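Local coordinates for ADP compounds hydrolase nudE (Escherichia coli, PDB 1VHZ), which hydrolyses ADP-ribose, NADH, Ap3A and Ap2A as a magnesium-dependent homodimeric enzyme of the Nudix family, at the interface of chains A and B. Residues are numbered along the deposited sequence; one frame, centred on the assembly and turned at random. Chains: chain A/B, ADP compounds hydrolase nudE.

Contact 1: the interface of chains A and B. Residues chain A 12, 29, 31, 41-43, 120; chain B 68, 70-71, 73.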
loop_
_atom_site.group_PDB
_atom_site.type_symbol
_atom_site.label_atom_id
_atom_site.label_comp_id
_atom_site.label_asym_id
_atom_site.label_seq_id
_atom_site.Cartn_x
_atom_site.Cartn_y
_atom_site.Cartn_z
ATOM N N ILE A 12 25.544 1.122 4.177
ATOM C CA ILE A 12 25.059 0.046 5.066
ATOM C C ILE A 12 26.279 -0.496 5.799
ATOM O O ILE A 12 27.166 -1.009 5.116
ATOM C CB ILE A 12 24.387 -1.061 4.222
ATOM C CG1 ILE A 12 23.310 -0.381 3.375
ATOM C CG2 ILE A 12 23.859 -2.175 5.097
ATOM C CD1 ILE A 12 22.068 -1.140 3.064
ATOM N N VAL A 29 19.544 -3.142 10.466
ATOM C CA VAL A 29 20.503 -2.569 9.529
ATOM C C VAL A 29 21.221 -1.360 10.128
ATOM O O VAL A 29 20.556 -0.387 10.469
ATOM C CB VAL A 29 19.809 -2.094 8.230
ATOM C CG1 VAL A 29 20.819 -1.559 7.225
ATOM C CG2 VAL A 29 19.004 -3.210 7.576
ATOM N N LEU A 31 23.258 1.881 9.680
ATOM C CA LEU A 31 23.469 2.821 8.605
ATOM C C LEU A 31 24.280 4.053 9.002
ATOM O O LEU A 31 24.178 4.537 10.117
ATOM C CB LEU A 31 22.099 3.398 8.156
ATOM C CG LEU A 31 21.213 2.487 7.314
ATOM C CD1 LEU A 31 19.873 3.158 7.059
ATOM C CD2 LEU A 31 21.899 2.134 5.999
ATOM N N TYR A 41 18.275 0.711 11.770
ATOM C CA TYR A 41 16.902 0.554 11.305
ATOM C C TYR A 41 16.525 -0.929 11.265
ATOM O O TYR A 41 17.395 -1.797 11.229
ATOM C CB TYR A 41 16.739 1.089 9.885
ATOM C CG TYR A 41 16.617 2.572 9.676
ATOM C CD1 TYR A 41 16.254 3.067 8.421
ATOM C CD2 TYR A 41 16.852 3.491 10.685
ATOM C CE1 TYR A 41 16.139 4.430 8.195
ATOM C CE2 TYR A 41 16.748 4.852 10.481
ATOM C CZ TYR A 41 16.389 5.309 9.232
ATOM O OH TYR A 41 16.263 6.657 9.021
ATOM N N GLU A 42 15.223 -1.185 11.221
ATOM C CA GLU A 42 14.763 -2.571 11.127
ATOM C C GLU A 42 13.907 -2.697 9.867
ATOM O O GLU A 42 13.230 -1.743 9.490
ATOM C CB GLU A 42 13.996 -3.011 12.350
ATOM C CG GLU A 42 14.847 -3.398 13.541
ATOM C CD GLU A 42 14.051 -4.112 14.615
ATOM O OE1 GLU A 42 12.803 -4.133 14.507
ATOM O OE2 GLU A 42 14.681 -4.640 15.550
ATOM N N ARG A 43 13.985 -3.843 9.210
ATOM C CA ARG A 43 13.220 -4.088 8.005
ATOM C C ARG A 43 13.030 -5.600 7.812
ATOM O O ARG A 43 13.704 -6.423 8.425
ATOM C CB ARG A 43 13.917 -3.569 6.722
ATOM C CG ARG A 43 15.201 -4.344 6.441
ATOM C CD ARG A 43 15.914 -3.883 5.185
ATOM N NE ARG A 43 17.043 -4.753 4.887
ATOM C CZ ARG A 43 18.057 -4.512 4.077
ATOM N NH1 ARG A 43 18.994 -5.439 3.915
ATOM N NH2 ARG A 43 18.162 -3.362 3.417
ATOM N N SER A 120 10.058 1.550 3.175
ATOM C CA SER A 120 10.902 1.833 4.333
ATOM C C SER A 120 11.168 0.546 5.113
ATOM O O SER A 120 12.217 0.401 5.727
ATOM C CB SER A 120 10.229 2.850 5.263
ATOM O OG SER A 120 10.499 4.171 4.820
ATOM N N TYR B 68 14.856 8.605 2.513
ATOM C CA TYR B 68 15.490 7.315 2.375
ATOM C C TYR B 68 14.597 6.195 2.914
ATOM O O TYR B 68 13.919 6.354 3.923
ATOM C CB TYR B 68 16.877 7.277 2.994
ATOM C CG TYR B 68 17.611 5.950 2.840
ATOM C CD1 TYR B 68 17.630 5.024 3.871
ATOM C CD2 TYR B 68 18.278 5.629 1.668
ATOM C CE1 TYR B 68 18.294 3.816 3.750
ATOM C CE2 TYR B 68 18.949 4.433 1.529
ATOM C CZ TYR B 68 18.952 3.526 2.579
ATOM O OH TYR B 68 19.639 2.344 2.454
ATOM N N VAL B 70 15.086 2.178 3.795
ATOM C CA VAL B 70 16.045 1.074 3.891
ATOM C C VAL B 70 15.552 -0.226 3.291
ATOM O O VAL B 70 16.368 -1.098 2.935
ATOM C CB VAL B 70 16.503 0.833 5.348
ATOM C CG1 VAL B 70 15.418 0.126 6.156
ATOM C CG2 VAL B 70 17.774 -0.007 5.367
ATOM N N GLY B 71 14.232 -0.418 3.172
ATOM C CA GLY B 71 13.724 -1.670 2.606
ATOM C C GLY B 71 14.169 -1.840 1.162
ATOM O O GLY B 71 14.483 -2.943 0.722
ATOM N N GLU B 73 16.489 0.342 -0.117
ATOM C CA GLU B 73 17.779 1.014 -0.133
ATOM C C GLU B 73 17.828 2.083 -1.220
ATOM O O GLU B 73 18.750 2.155 -2.024
ATOM C CB GLU B 73 18.942 0.048 -0.320
ATOM C CG GLU B 73 19.239 -0.742 0.955
ATOM C CD GLU B 73 20.079 -1.978 0.657
ATOM O OE1 GLU B 73 20.981 -1.910 -0.202
ATOM O OE2 GLU B 73 19.835 -3.008 1.311
HETATM O O HOH W 1 10.944 6.560 3.011
HETATM O O HOH W 2 21.408 -5.270 2.007
HETATM O O HOH W 3 14.901 7.578 6.588
#
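A:Arg43 reaches B:Glu73 and the B:Val70 carbonyl through one nitrogen, NH2. The bond from A:Arg43 NH2 to B:Glu73 OE2, also a salt bridge, is 2.7 Å. It enters the anti lone pair of OE2; the guanidinium and carboxylate planes are 11° apart, nearly coplanar. The second bond, A:Arg43 NH2 to B:Val70 O, is 2.9 Å and also lies near the guanidinium plane. A:Arg43 CG sits between the backbone N and the carbonyl carbon (chi1 66°), and the chain, extended from CG to NE, carries the guanidinium to B:Glu73. A:Val29 CG2 sits 3.7 Å above one guanidinium face, toward its rim. A:Ile12 crosses B:Glu73 at about a right angle, its CD1 3.6 Å from B:Glu73 CG.

The tight part centres on B:Val70. CG1 meets the edge of the A:Tyr41 ring, 3.8 Å from CD1, while CG2 meets A:Val29 CG1 at 3.9 Å. A:Leu31 CD1 lies over a face of the A:Tyr41 ring and also touches B:Tyr68 CE1 at 3.7 Å.

The looser sides are bridged by water. One water joins A:Arg43 NH1 to B:Glu73 OE2, giving OE2 a second partner. At the other end B:Tyr68 O bonds to two waters; water 3 also bonds to A:Tyr41 OH at 2.9 Å, and water 1 to A:Ser120 OG.

This patch is part of the homodimer interface. A:Tyr41, A:Glu42 and A:Ser120 belong to the ADP-ribose pocket, so dimer packing may help to position that pocket.

Contact 2: the interface of chains A and B. Residues chain A 66, 75, 148; chain B 7-9.
The ring of A:Tyr75 receives B:Leu7 on one face. B:Leu7 CD2 stands 4.0 Å above the ring plane, over its centre. The other methyl, CD1, lies toward the ring's root, 4.0 Å from A:Tyr75 CG and near CB. At the ring edge, in plane, is the backbone N of B:Lys9. The tyrosine is therefore met over a face by one residue and at an edge by another.

B:Leu7 and A:Tyr75 run past each other in opposite directions. The leucine CG is anti to its carbonyl carbon (chi1 -63°), and the side chain carries both methyls onto chain A. CD2 also meets the pyrrolidine ring of A:Pro148, 4.0 Å from its CG. B:Leu7 CD1 lies 4.3 Å from A:Arg66 CD, in the aliphatic part of the arginine. B:Leu7 loses 98 Å² of surface to chain A; A:Tyr75, A:Pro148 and A:Arg66 are among its neighbours.

Polar contact is slight. A:Tyr75 OH gives a weak hydrogen bond to B:Gln8 O, and B:Gln8 is poorly ordered.

This mostly apolar contact is part of the homodimer interface and may help to hold the N-terminal segment in place. The loop segment 7-9 of chain B, near its N-terminus, lies against chain A at strands 61-69 and 74-78. The side chain of B:Lys9 is extended beyond CG and leads away from the tyrosine. Its root stays close to the ring: B:Lys9 CA is 3.8 Å from A:Tyr75 CE1, and B:Lys9 CG lies near the same ring atom.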
loop_
_atom_site.group_PDB
_atom_site.type_symbol
_atom_site.label_atom_id
_atom_site.label_comp_id
_atom_site.label_asym_id
_atom_site.label_seq_id
_atom_site.Cartn_x
_atom_site.Cartn_y
_atom_site.Cartn_z
ATOM N N ARG A 66 -14.076 -12.061 -2.175
ATOM C CA ARG A 66 -14.136 -11.830 -0.740
ATOM C C ARG A 66 -13.113 -12.797 -0.131
ATOM O O ARG A 66 -13.092 -13.970 -0.490
ATOM C CB ARG A 66 -15.537 -11.993 -0.177
ATOM C CG ARG A 66 -16.528 -10.990 -0.764
ATOM C CD ARG A 66 -17.932 -11.151 -0.183
ATOM N NE ARG A 66 -18.821 -10.130 -0.735
ATOM C CZ ARG A 66 -18.878 -8.848 -0.423
ATOM N NH1 ARG A 66 -19.751 -8.052 -1.057
ATOM N NH2 ARG A 66 -18.085 -8.316 0.516
ATOM N N TYR A 75 -13.350 -9.977 6.415
ATOM C CA TYR A 75 -13.321 -10.355 5.020
ATOM C C TYR A 75 -13.069 -9.116 4.179
ATOM O O TYR A 75 -13.748 -8.107 4.367
ATOM C CB TYR A 75 -14.625 -11.040 4.604
ATOM C CG TYR A 75 -14.614 -12.504 4.992
ATOM C CD1 TYR A 75 -15.166 -12.939 6.188
ATOM C CD2 TYR A 75 -14.001 -13.437 4.152
ATOM C CE1 TYR A 75 -15.141 -14.278 6.522
ATOM C CE2 TYR A 75 -13.961 -14.765 4.493
ATOM C CZ TYR A 75 -14.524 -15.185 5.685
ATOM O OH TYR A 75 -14.480 -16.523 6.025
ATOM N N PRO A 148 -15.738 -16.199 -2.474
ATOM C CA PRO A 148 -16.975 -15.739 -3.099
ATOM C C PRO A 148 -16.652 -14.622 -4.083
ATOM O O PRO A 148 -15.797 -13.784 -3.791
ATOM C CB PRO A 148 -17.853 -15.270 -1.953
ATOM C CG PRO A 148 -17.254 -15.836 -0.722
ATOM C CD PRO A 148 -15.771 -16.024 -1.015
ATOM N N LEU B 7 -21.237 -15.532 4.916
ATOM C CA LEU B 7 -19.855 -15.534 5.352
ATOM C C LEU B 7 -19.774 -15.735 6.880
ATOM O O LEU B 7 -20.367 -14.947 7.612
ATOM C CB LEU B 7 -19.149 -14.217 5.099
ATOM C CG LEU B 7 -18.893 -13.596 3.764
ATOM C CD1 LEU B 7 -18.435 -12.142 3.974
ATOM C CD2 LEU B 7 -17.832 -14.326 2.944
ATOM N N GLN B 8 -19.041 -16.732 7.313
ATOM C CA GLN B 8 -18.841 -16.978 8.730
ATOM C C GLN B 8 -17.319 -16.938 8.966
ATOM O O GLN B 8 -16.584 -17.761 8.408
ATOM C CB GLN B 8 -19.352 -18.323 9.236
ATOM C CG GLN B 8 -19.106 -18.499 10.727
ATOM C CD GLN B 8 -18.743 -19.903 11.151
ATOM O OE1 GLN B 8 -19.610 -20.721 11.467
ATOM N NE2 GLN B 8 -17.434 -20.188 11.187
ATOM N N LYS B 9 -16.881 -15.938 9.703
ATOM C CA LYS B 9 -15.469 -15.808 9.988
ATOM C C LYS B 9 -14.964 -17.079 10.687
ATOM O O LYS B 9 -15.637 -17.676 11.499
ATOM C CB LYS B 9 -15.185 -14.634 10.928
ATOM C CG LYS B 9 -15.605 -13.280 10.401
ATOM C CD LYS B 9 -15.250 -12.182 11.408
ATOM C CE LYS B 9 -15.656 -10.825 10.845
ATOM N NZ LYS B 9 -15.276 -9.714 11.764
#

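The C-alpha centres of contact 1 and contact 2 are about 37 Å apart. They share no residue number, but both draw on strand 61-69: chain B supplies it to contact 1 and chain A to contact 2. Two-fold symmetry repeats each contact with the chains exchanged, and through these twins the contacts are linked within one chain. In each chain, residues 73 and 75 bracket the start of strand 74-78, and segment 7-9 leads into strand 11-20, which carries residue 12. Each subunit thus lays its N-terminal region on the other, and the homodimer is joined at widely separated places.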